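PDB 6GL2: endoglucanase, family GH5 from Zobellia galactanivorans, which hydrolyses hemicellulose, probably including mixed-linked glucan, as a retaining glycoside hydrolase of family GH5. Local coordinates for residues A270-E275 with G302-W307. Sequence-based numbering, arbitrary orientation.
Sequences AVVMGE and GICPIW
The flat groups between V271-M273 and C304-I306 are peptide units joined edge to edge by N-H and C=O, with V272 CG1 and M273 CB flanking C304 O obliquely from opposite sides of its peptide plane. C304 N donates in the carbonyl plane to V271 O over 3.3 Å, and M273 N returns a shorter bond of 2.8 Å to C304 O, almost in line with its carbonyl. I306 N then reaches M273 O at 2.9 Å, completing the alternating ladder of two parallel strands whose axes differ by 6°. V271 O also takes the CA-H of I303, at 3.4 Å.

On the face turned into the barrel, V272 holds CG1 anti to the backbone N (chi1 174°), and this methyl meets I306 CD1 at 3.6 Å, the two branched side chains crossing at a slant. V272 CG2 rests instead against C304 CB, a small partner that suits the converging interior. An alanine in place of I306 would probably leave V272 CG1 without its methyl partner and open a gap beside G274 CA. On the face carrying M273 and P305, I303 sets CG2 against M273 CB at 3.9 Å; the thioether, flexible and bent at two torsions, turns away towards L256, I259 and Y294. P305 has no N-H to give, but this costs the ladder nothing, since C304 and I306 supply the donors. E275, with a salt bridge to R63 and a hydrogen bond to Y229, stands at the C-terminal end of its strand, where TIM-barrel enzymes place their active sites.

At the start, a water bridges V271 N and G302 O, where G302, with positive phi, closes helix 284-301 in a Schellman motif. The contact joins the two strands of a right-handed beta-alpha-beta unit, strand 271-276, helix 284-301, strand 304-307, in the TIM barrel: strand 222-227 flanks 271-276, strand 24-26 pairs through G24 with P305 to close the ring, and helices 246-266 and 284-301 pack outside.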
loop_
_atom_site.group_PDB
_atom_site.type_symbol
_atom_site.label_atom_id
_atom_site.label_comp_id
_atom_site.label_asym_id
_atom_site.label_seq_id
_atom_site.Cartn_x
_atom_site.Cartn_y
_atom_site.Cartn_z
ATOM N N ALA A 270 -13.869 -4.262 3.450
ATOM C CA ALA A 270 -12.923 -3.718 4.413
ATOM C C ALA A 270 -11.887 -2.861 3.644
ATOM O O ALA A 270 -11.739 -3.043 2.456
ATOM C CB ALA A 270 -12.212 -4.897 5.126
ATOM N N VAL A 271 -11.316 -1.925 4.369
ATOM C CA VAL A 271 -10.407 -0.937 3.836
ATOM C C VAL A 271 -9.103 -0.939 4.591
ATOM O O VAL A 271 -9.026 -0.822 5.814
ATOM C CB VAL A 271 -11.034 0.464 3.874
ATOM C CG1 VAL A 271 -10.113 1.511 3.207
ATOM C CG2 VAL A 271 -12.408 0.436 3.121
ATOM N N VAL A 272 -8.011 -0.906 3.766
ATOM C CA VAL A 272 -6.611 -0.629 4.302
ATOM C C VAL A 272 -6.145 0.686 3.713
ATOM O O VAL A 272 -6.145 0.860 2.498
ATOM C CB VAL A 272 -5.705 -1.787 3.933
ATOM C CG1 VAL A 272 -4.276 -1.425 4.336
ATOM C CG2 VAL A 272 -6.066 -3.054 4.636
ATOM N N MET A 273 -5.861 1.618 4.597
ATOM C CA MET A 273 -5.267 2.890 4.250
ATOM C C MET A 273 -3.767 2.670 4.137
ATOM O O MET A 273 -3.020 2.813 5.064
ATOM C CB MET A 273 -5.529 3.951 5.301
ATOM C CG MET A 273 -5.138 5.327 4.851
ATOM S SD MET A 273 -6.186 6.051 3.613
ATOM C CE MET A 273 -7.621 6.488 4.558
ATOM N N GLY A 274 -3.376 2.206 2.953
ATOM C CA GLY A 274 -2.046 1.590 2.784
ATOM C C GLY A 274 -0.939 2.627 2.752
ATOM O O GLY A 274 0.236 2.252 2.995
ATOM N N GLU A 275 -1.264 3.905 2.610
ATOM C CA GLU A 275 -0.367 4.989 2.863
ATOM C C GLU A 275 -1.127 6.177 3.389
ATOM O O GLU A 275 -2.245 6.488 2.924
ATOM C CB GLU A 275 0.369 5.519 1.595
ATOM C CG GLU A 275 1.190 4.443 0.906
ATOM C CD GLU A 275 1.843 4.941 -0.372
ATOM O OE1 GLU A 275 1.904 6.149 -0.644
ATOM O OE2 GLU A 275 2.364 4.047 -1.138
ATOM N N GLY A 302 -12.468 0.827 11.853
ATOM C CA GLY A 302 -12.081 -0.505 11.431
ATOM C C GLY A 302 -11.170 -0.495 10.197
ATOM O O GLY A 302 -11.067 -1.525 9.539
ATOM N N ILE A 303 -10.648 0.651 9.892
ATOM C CA ILE A 303 -9.710 0.851 8.746
ATOM C C ILE A 303 -8.299 0.671 9.297
ATOM O O ILE A 303 -7.936 1.245 10.283
ATOM C CB ILE A 303 -9.826 2.250 8.171
ATOM C CG1 ILE A 303 -11.259 2.510 7.619
ATOM C CG2 ILE A 303 -8.725 2.610 7.116
ATOM C CD1 ILE A 303 -11.603 3.935 7.222
ATOM N N CYS A 304 -7.483 -0.148 8.600
ATOM C CA CYS A 304 -6.070 -0.349 9.025
ATOM C C CYS A 304 -5.196 0.801 8.488
ATOM O O CYS A 304 -5.134 0.991 7.261
ATOM C CB CYS A 304 -5.523 -1.612 8.386
ATOM S SG CYS A 304 -3.752 -1.853 8.574
ATOM N N PRO A 305 -4.599 1.615 9.357
ATOM C CA PRO A 305 -3.735 2.701 8.904
ATOM C C PRO A 305 -2.282 2.221 8.745
ATOM O O PRO A 305 -1.692 1.691 9.721
ATOM C CB PRO A 305 -3.828 3.710 10.119
ATOM C CG PRO A 305 -4.095 2.819 11.305
ATOM C CD PRO A 305 -4.690 1.538 10.823
ATOM N N ILE A 306 -1.637 2.602 7.653
ATOM C CA ILE A 306 -0.229 2.216 7.350
ATOM C C ILE A 306 0.544 3.473 7.020
ATOM O O ILE A 306 0.429 4.011 5.932
ATOM C CB ILE A 306 -0.157 1.125 6.269
ATOM C CG1 ILE A 306 -1.099 -0.044 6.510
ATOM C CG2 ILE A 306 1.296 0.705 6.159
ATOM C CD1 ILE A 306 -0.928 -1.216 5.572
ATOM N N TRP A 307 1.336 3.938 7.995
ATOM C CA TRP A 307 2.128 5.127 7.810
ATOM C C TRP A 307 3.175 4.982 6.719
ATOM O O TRP A 307 3.866 3.918 6.629
ATOM C CB TRP A 307 2.858 5.451 9.134
ATOM C CG TRP A 307 3.793 6.618 9.104
ATOM C CD1 TRP A 307 5.127 6.650 8.696
ATOM C CD2 TRP A 307 3.504 7.986 9.470
ATOM N NE1 TRP A 307 5.636 7.902 8.798
ATOM C CE2 TRP A 307 4.690 8.763 9.199
ATOM C CE3 TRP A 307 2.352 8.664 9.922
ATOM C CZ2 TRP A 307 4.784 10.101 9.493
ATOM C CZ3 TRP A 307 2.466 10.013 10.208
ATOM C CH2 TRP A 307 3.642 10.702 9.985
HETATM O O HOH W 1 -12.297 -1.520 6.960
#